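Local coordinates for protein collagen adhesin (Staphylococcus aureus, PDB 1AMX) that binds collagen, probably letting the bacterium attach to host tissue as one of its surface adhesins, at residues D71-G76 with T119-D124. Numbering follows the deposited sequence.
Sequences DQIQGG and TKNTID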
loop_
_atom_site.group_PDB
_atom_site.type_symbol
_atom_site.label_atom_id
_atom_site.label_comp_id
_atom_site.label_asym_id
_atom_site.label_seq_id
_atom_site.Cartn_x
_atom_site.Cartn_y
_atom_site.Cartn_z
ATOM N N ASP A 71 -6.801 -3.996 -0.148
ATOM C CA ASP A 71 -6.979 -3.054 0.943
ATOM C C ASP A 71 -8.397 -2.480 1.032
ATOM O O ASP A 71 -8.958 -2.022 0.027
ATOM C CB ASP A 71 -5.981 -1.915 0.758
ATOM C CG ASP A 71 -5.860 -1.056 1.975
ATOM O OD1 ASP A 71 -6.886 -0.529 2.443
ATOM O OD2 ASP A 71 -4.734 -0.905 2.469
ATOM N N GLN A 72 -8.970 -2.515 2.232
ATOM C CA GLN A 72 -10.297 -1.978 2.473
ATOM C C GLN A 72 -10.192 -0.962 3.602
ATOM O O GLN A 72 -9.945 -1.309 4.753
ATOM C CB GLN A 72 -11.298 -3.078 2.841
ATOM C CG GLN A 72 -11.380 -4.241 1.854
ATOM C CD GLN A 72 -10.344 -5.328 2.136
ATOM O OE1 GLN A 72 -10.126 -5.701 3.287
ATOM N NE2 GLN A 72 -9.712 -5.836 1.095
ATOM N N ILE A 73 -10.296 0.313 3.258
ATOM C CA ILE A 73 -10.215 1.381 4.249
ATOM C C ILE A 73 -11.518 1.322 5.017
ATOM O O ILE A 73 -12.582 1.142 4.418
ATOM C CB ILE A 73 -10.040 2.757 3.557
ATOM C CG1 ILE A 73 -8.690 2.791 2.853
ATOM C CG2 ILE A 73 -10.175 3.898 4.572
ATOM C CD1 ILE A 73 -8.603 3.735 1.644
ATOM N N GLN A 74 -11.457 1.460 6.335
ATOM C CA GLN A 74 -12.678 1.353 7.113
ATOM C C GLN A 74 -13.351 2.726 7.335
ATOM O O GLN A 74 -12.835 3.771 6.923
ATOM C CB GLN A 74 -12.444 0.570 8.418
ATOM C CG GLN A 74 -11.815 -0.804 8.171
ATOM C CD GLN A 74 -12.759 -1.765 7.448
ATOM O OE1 GLN A 74 -12.488 -2.157 6.312
ATOM N NE2 GLN A 74 -13.855 -2.162 8.053
ATOM N N GLY A 75 -14.500 2.633 7.989
ATOM C CA GLY A 75 -15.453 3.747 8.214
ATOM C C GLY A 75 -14.872 4.992 8.903
ATOM O O GLY A 75 -13.927 4.914 9.698
ATOM N N GLY A 76 -15.513 6.099 8.546
ATOM C CA GLY A 76 -15.235 7.429 9.102
ATOM C C GLY A 76 -14.092 8.158 8.439
ATOM O O GLY A 76 -13.552 9.096 9.015
ATOM N N THR A 119 -15.582 5.315 -4.157
ATOM C CA THR A 119 -16.858 5.195 -3.455
ATOM C C THR A 119 -16.742 4.156 -2.354
ATOM O O THR A 119 -17.114 4.415 -1.207
ATOM C CB THR A 119 -18.001 4.810 -4.403
ATOM O OG1 THR A 119 -18.157 5.845 -5.370
ATOM C CG2 THR A 119 -19.300 4.652 -3.640
ATOM N N LYS A 120 -16.169 3.004 -2.696
ATOM C CA LYS A 120 -15.990 1.909 -1.736
ATOM C C LYS A 120 -14.781 2.049 -0.789
ATOM O O LYS A 120 -14.728 1.381 0.252
ATOM C CB LYS A 120 -15.940 0.547 -2.465
ATOM C CG LYS A 120 -17.279 0.096 -3.066
ATOM C CD LYS A 120 -17.258 -1.367 -3.541
ATOM C CE LYS A 120 -17.266 -2.354 -2.362
ATOM N NZ LYS A 120 -17.472 -3.792 -2.764
ATOM N N ASN A 121 -13.829 2.908 -1.140
ATOM C CA ASN A 121 -12.642 3.110 -0.321
ATOM C C ASN A 121 -11.775 1.862 -0.312
ATOM O O ASN A 121 -11.292 1.443 0.737
ATOM C CB ASN A 121 -13.032 3.444 1.113
ATOM C CG ASN A 121 -12.952 4.905 1.406
ATOM O OD1 ASN A 121 -12.049 5.599 0.946
ATOM N ND2 ASN A 121 -13.895 5.390 2.193
ATOM N N THR A 122 -11.616 1.242 -1.472
ATOM C CA THR A 122 -10.811 0.042 -1.573
ATOM C C THR A 122 -9.664 0.350 -2.532
ATOM O O THR A 122 -9.798 1.180 -3.440
ATOM C CB THR A 122 -11.613 -1.141 -2.179
ATOM O OG1 THR A 122 -12.097 -0.796 -3.467
ATOM C CG2 THR A 122 -12.818 -1.536 -1.325
ATOM N N ILE A 123 -8.561 -0.305 -2.304
ATOM C CA ILE A 123 -7.394 -0.211 -3.180
ATOM C C ILE A 123 -6.863 -1.609 -3.351
ATOM O O ILE A 123 -6.657 -2.328 -2.369
ATOM C CB ILE A 123 -6.287 0.663 -2.579
ATOM C CG1 ILE A 123 -6.782 2.025 -2.097
ATOM C CG2 ILE A 123 -5.158 0.955 -3.581
ATOM C CD1 ILE A 123 -5.675 2.884 -1.483
ATOM N N ASP A 124 -6.672 -1.978 -4.583
ATOM C CA ASP A 124 -6.153 -3.304 -4.911
ATOM C C ASP A 124 -4.889 -3.131 -5.740
ATOM O O ASP A 124 -4.895 -2.424 -6.737
ATOM C CB ASP A 124 -7.186 -4.089 -5.704
ATOM C CG ASP A 124 -8.389 -4.466 -4.857
ATOM O OD1 ASP A 124 -8.226 -4.772 -3.617
ATOM O OD2 ASP A 124 -9.562 -4.470 -5.381
HETATM O O HOH W 1 -10.224 -4.407 -1.693
HETATM O O HOH W 2 -13.788 -0.528 2.219
#
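Ile73 lies across Asn121 at about a right angle, its CB 3.9 Å from the CB of Asn121. With CG1 beside the backbone N (chi1 -66°), the longer branch runs back past the Asn121 carbonyl, and its end, CD1, comes 4.4 Å from CD1 of Ile123. The Asn121 amide reaches beyond the pair: OD1 accepts a hydrogen bond from the backbone N of Leu79, and ND2 makes a weak one to Gln77 O. The backbone of Asn121 is left-handed (phi 67°, psi 42°), as expected at the first position of a G1 beta bulge, where Asn121 and Thr122 both face Asp117.

Three backbone hydrogen bonds link the two segments, which run antiparallel. Asp71 and Ile123 form the hydrogen-bonded pair: Asp71 N donates to Ile123 O at 2.8 Å, and Ile123 N returns a bond to Asp71 O at 2.9 Å. Farther along, Ile73 N donates to Asn121 O at 2.9 Å. Between them the non-hydrogen-bonded pair Gln72 and Thr122 brings Thr122 CA within 3.2 Å of Asp71 O, a CA-H...O contact. That carbonyl also accepts from a water, which donates to Asp124 OD1 and accepts from Gln72 NE2, so the water links Gln72 and Asp124 across the face that carries Thr122; Gln72 OE1 is hydrogen-bonded to Gln158 NE2. A second water bridges Ile73 O and Lys120 O where the strands part.

The Asp71 carboxylate is buried but satisfied: OD1 takes a hydrogen bond from Asn155, and OD2 has a weak one with Tyr141. Strand 67-73 sits between 122-127 and 152-161 in one antiparallel sheet of this collagen-binding domain, while Ile73 and Ile123 pack inward on Tyr141 of strand 135-145 in the other sheet.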